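Local coordinates for protein bazooka, isoform C,LD29223p (Drosophila melanogaster, PDB 5OAK) that acts in cell polarity, its first PDZ domain binding the PDZ-binding motif of Par6, and probably binds phosphatidylinositol and phosphatidic acid, at residues Arg48-Asp52 with Val86-Gly91. Residues are numbered along the deposited sequence; the frame is centred on the assembly and turned at random. Where two conformers were deposited one is given.
Sequences RLRRD and VRVLRG
Residues 48-52 form an irregular loop between helix 43-46 and strand 54-58. Arg48 (phi/psi 77/22) ends the helix in a Schellman motif. Residues 49-51 are extended, and Asp52 turns at 73/3. Residues 86-89 are beta strand, and Arg90 and Gly91 lead off its end. The end-to-end directions differ by 49°. CA atoms of Leu49 and Val88 lie 8.3 Å apart, those of Asp52 and Gly91 4.7 Å. Leu49 (m, t) packs its CD2 3.8 Å from Val88 CG1. Both segments belong to Bazooka PDZ1, and the contact fastens the loop after short helix 43-46 to C-terminal strand 83-89. This apolar patch continues onto Leu9 and Ile11 of strand 7-12. Arg90 (mm, chi3 t) reaches back along the loop. Arg90 NH1 and NH2 both donate to Arg48 O, at 2.9 and 3.0 Å. Arg50 (m, t, m) stacks its guanidinium on that of Arg90, centres 3.6 Å apart and planes at 17°. Arg90 also forms a salt bridge with Asp53, which partly balances the like charges. One water accepts from Gly91 N (3.0 Å) and donates to Arg51 O (2.9 Å).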
loop_
_atom_site.group_PDB
_atom_site.type_symbol
_atom_site.label_atom_id
_atom_site.label_comp_id
_atom_site.label_asym_id
_atom_site.label_seq_id
_atom_site.Cartn_x
_atom_site.Cartn_y
_atom_site.Cartn_z
ATOM N N ARG A 48 3.853 0.920 -10.912
ATOM C CA ARG A 48 3.599 -0.475 -11.316
ATOM C C ARG A 48 2.799 -1.282 -10.304
ATOM O O ARG A 48 2.818 -2.497 -10.329
ATOM C CB ARG A 48 4.905 -1.217 -11.670
ATOM C CG ARG A 48 5.771 -0.434 -12.670
ATOM C CD ARG A 48 6.873 -1.347 -13.284
ATOM N NE ARG A 48 6.381 -2.715 -13.518
ATOM C CZ ARG A 48 5.912 -3.180 -14.672
ATOM N NH1 ARG A 48 5.483 -4.430 -14.734
ATOM N NH2 ARG A 48 5.886 -2.411 -15.759
ATOM N N LEU A 49 2.058 -0.598 -9.443
ATOM C CA LEU A 49 1.066 -1.260 -8.599
ATOM C C LEU A 49 -0.084 -1.766 -9.477
ATOM O O LEU A 49 -0.514 -1.077 -10.428
ATOM C CB LEU A 49 0.516 -0.288 -7.548
ATOM C CG LEU A 49 1.267 -0.182 -6.242
ATOM C CD1 LEU A 49 0.567 0.855 -5.409
ATOM C CD2 LEU A 49 1.288 -1.476 -5.418
ATOM N N ARG A 50 -0.604 -2.942 -9.160
ATOM C CA ARG A 50 -1.706 -3.561 -9.903
ATOM C C ARG A 50 -2.747 -4.160 -8.982
ATOM O O ARG A 50 -2.434 -4.570 -7.858
ATOM C CB ARG A 50 -1.179 -4.642 -10.821
ATOM C CG ARG A 50 -0.288 -4.061 -11.889
ATOM C CD ARG A 50 -0.191 -4.937 -13.061
ATOM N NE ARG A 50 0.705 -6.037 -12.785
ATOM C CZ ARG A 50 2.021 -6.000 -12.960
ATOM N NH1 ARG A 50 2.614 -4.890 -13.396
ATOM N NH2 ARG A 50 2.737 -7.089 -12.703
ATOM N N ARG A 51 -3.987 -4.211 -9.470
ATOM C CA ARG A 51 -5.052 -4.923 -8.783
ATOM C C ARG A 51 -4.584 -6.340 -8.382
ATOM O O ARG A 51 -3.891 -7.023 -9.156
ATOM C CB ARG A 51 -6.296 -4.985 -9.663
ATOM C CG ARG A 51 -7.431 -5.783 -9.031
ATOM C CD ARG A 51 -8.722 -5.710 -9.844
ATOM N NE ARG A 51 -9.694 -6.713 -9.393
ATOM C CZ ARG A 51 -10.517 -6.600 -8.339
ATOM N NH1 ARG A 51 -10.519 -5.503 -7.566
ATOM N NH2 ARG A 51 -11.358 -7.600 -8.064
ATOM N N ASP A 52 -4.977 -6.755 -7.179
ATOM C CA ASP A 52 -4.621 -8.056 -6.581
ATOM C C ASP A 52 -3.149 -8.174 -6.104
ATOM O O ASP A 52 -2.779 -9.218 -5.561
ATOM C CB ASP A 52 -4.975 -9.223 -7.531
ATOM C CG ASP A 52 -6.475 -9.364 -7.754
ATOM O OD1 ASP A 52 -7.247 -9.163 -6.795
ATOM O OD2 ASP A 52 -6.879 -9.666 -8.903
ATOM N N VAL A 86 7.410 0.122 -1.734
ATOM C CA VAL A 86 6.323 -0.803 -1.397
ATOM C C VAL A 86 6.669 -2.181 -1.877
ATOM O O VAL A 86 6.938 -2.373 -3.072
ATOM C CB VAL A 86 5.027 -0.298 -2.094
ATOM C CG1 VAL A 86 3.830 -1.155 -1.734
ATOM C CG2 VAL A 86 4.763 1.161 -1.707
ATOM N N ARG A 87 6.701 -3.156 -0.984
ATOM C CA ARG A 87 7.031 -4.510 -1.414
ATOM C C ARG A 87 5.754 -5.295 -1.621
ATOM O O ARG A 87 4.895 -5.310 -0.711
ATOM C CB ARG A 87 7.919 -5.216 -0.363
ATOM C CG ARG A 87 8.343 -6.583 -0.847
ATOM C CD ARG A 87 9.524 -7.127 0.021
ATOM N NE ARG A 87 9.169 -7.242 1.427
ATOM C CZ ARG A 87 8.574 -8.286 2.009
ATOM N NH1 ARG A 87 8.228 -9.353 1.279
ATOM N NH2 ARG A 87 8.292 -8.238 3.343
ATOM N N VAL A 88 5.583 -5.886 -2.815
ATOM C CA VAL A 88 4.338 -6.580 -3.119
ATOM C C VAL A 88 4.566 -8.042 -3.570
ATOM O O VAL A 88 5.599 -8.362 -4.146
ATOM C CB VAL A 88 3.492 -5.846 -4.227
ATOM C CG1 VAL A 88 3.202 -4.406 -3.816
ATOM C CG2 VAL A 88 4.185 -5.882 -5.581
ATOM N N LEU A 89 3.562 -8.883 -3.330
ATOM C CA LEU A 89 3.423 -10.147 -4.053
ATOM C C LEU A 89 2.369 -9.958 -5.110
ATOM O O LEU A 89 1.261 -9.498 -4.791
ATOM C CB LEU A 89 2.984 -11.271 -3.113
ATOM C CG LEU A 89 4.022 -11.870 -2.210
ATOM C CD1 LEU A 89 3.396 -12.969 -1.316
ATOM C CD2 LEU A 89 5.180 -12.437 -3.060
ATOM N N ARG A 90 2.661 -10.341 -6.344
ATOM C CA ARG A 90 1.691 -10.159 -7.424
ATOM C C ARG A 90 0.556 -11.178 -7.292
ATOM O O ARG A 90 0.790 -12.269 -6.804
ATOM C CB ARG A 90 2.378 -10.329 -8.768
ATOM C CG ARG A 90 3.481 -9.316 -9.030
ATOM C CD ARG A 90 2.946 -7.923 -9.040
ATOM N NE ARG A 90 3.920 -6.996 -9.624
ATOM C CZ ARG A 90 3.667 -5.713 -9.813
ATOM N NH1 ARG A 90 2.495 -5.240 -9.391
ATOM N NH2 ARG A 90 4.572 -4.899 -10.384
ATOM N N GLY A 91 -0.649 -10.825 -7.755
ATOM C CA GLY A 91 -1.809 -11.705 -7.677
ATOM C C GLY A 91 -1.779 -12.886 -8.624
ATOM O O GLY A 91 -0.883 -12.982 -9.458
HETATM O O HOH W 1 -1.185 -8.162 -8.994
#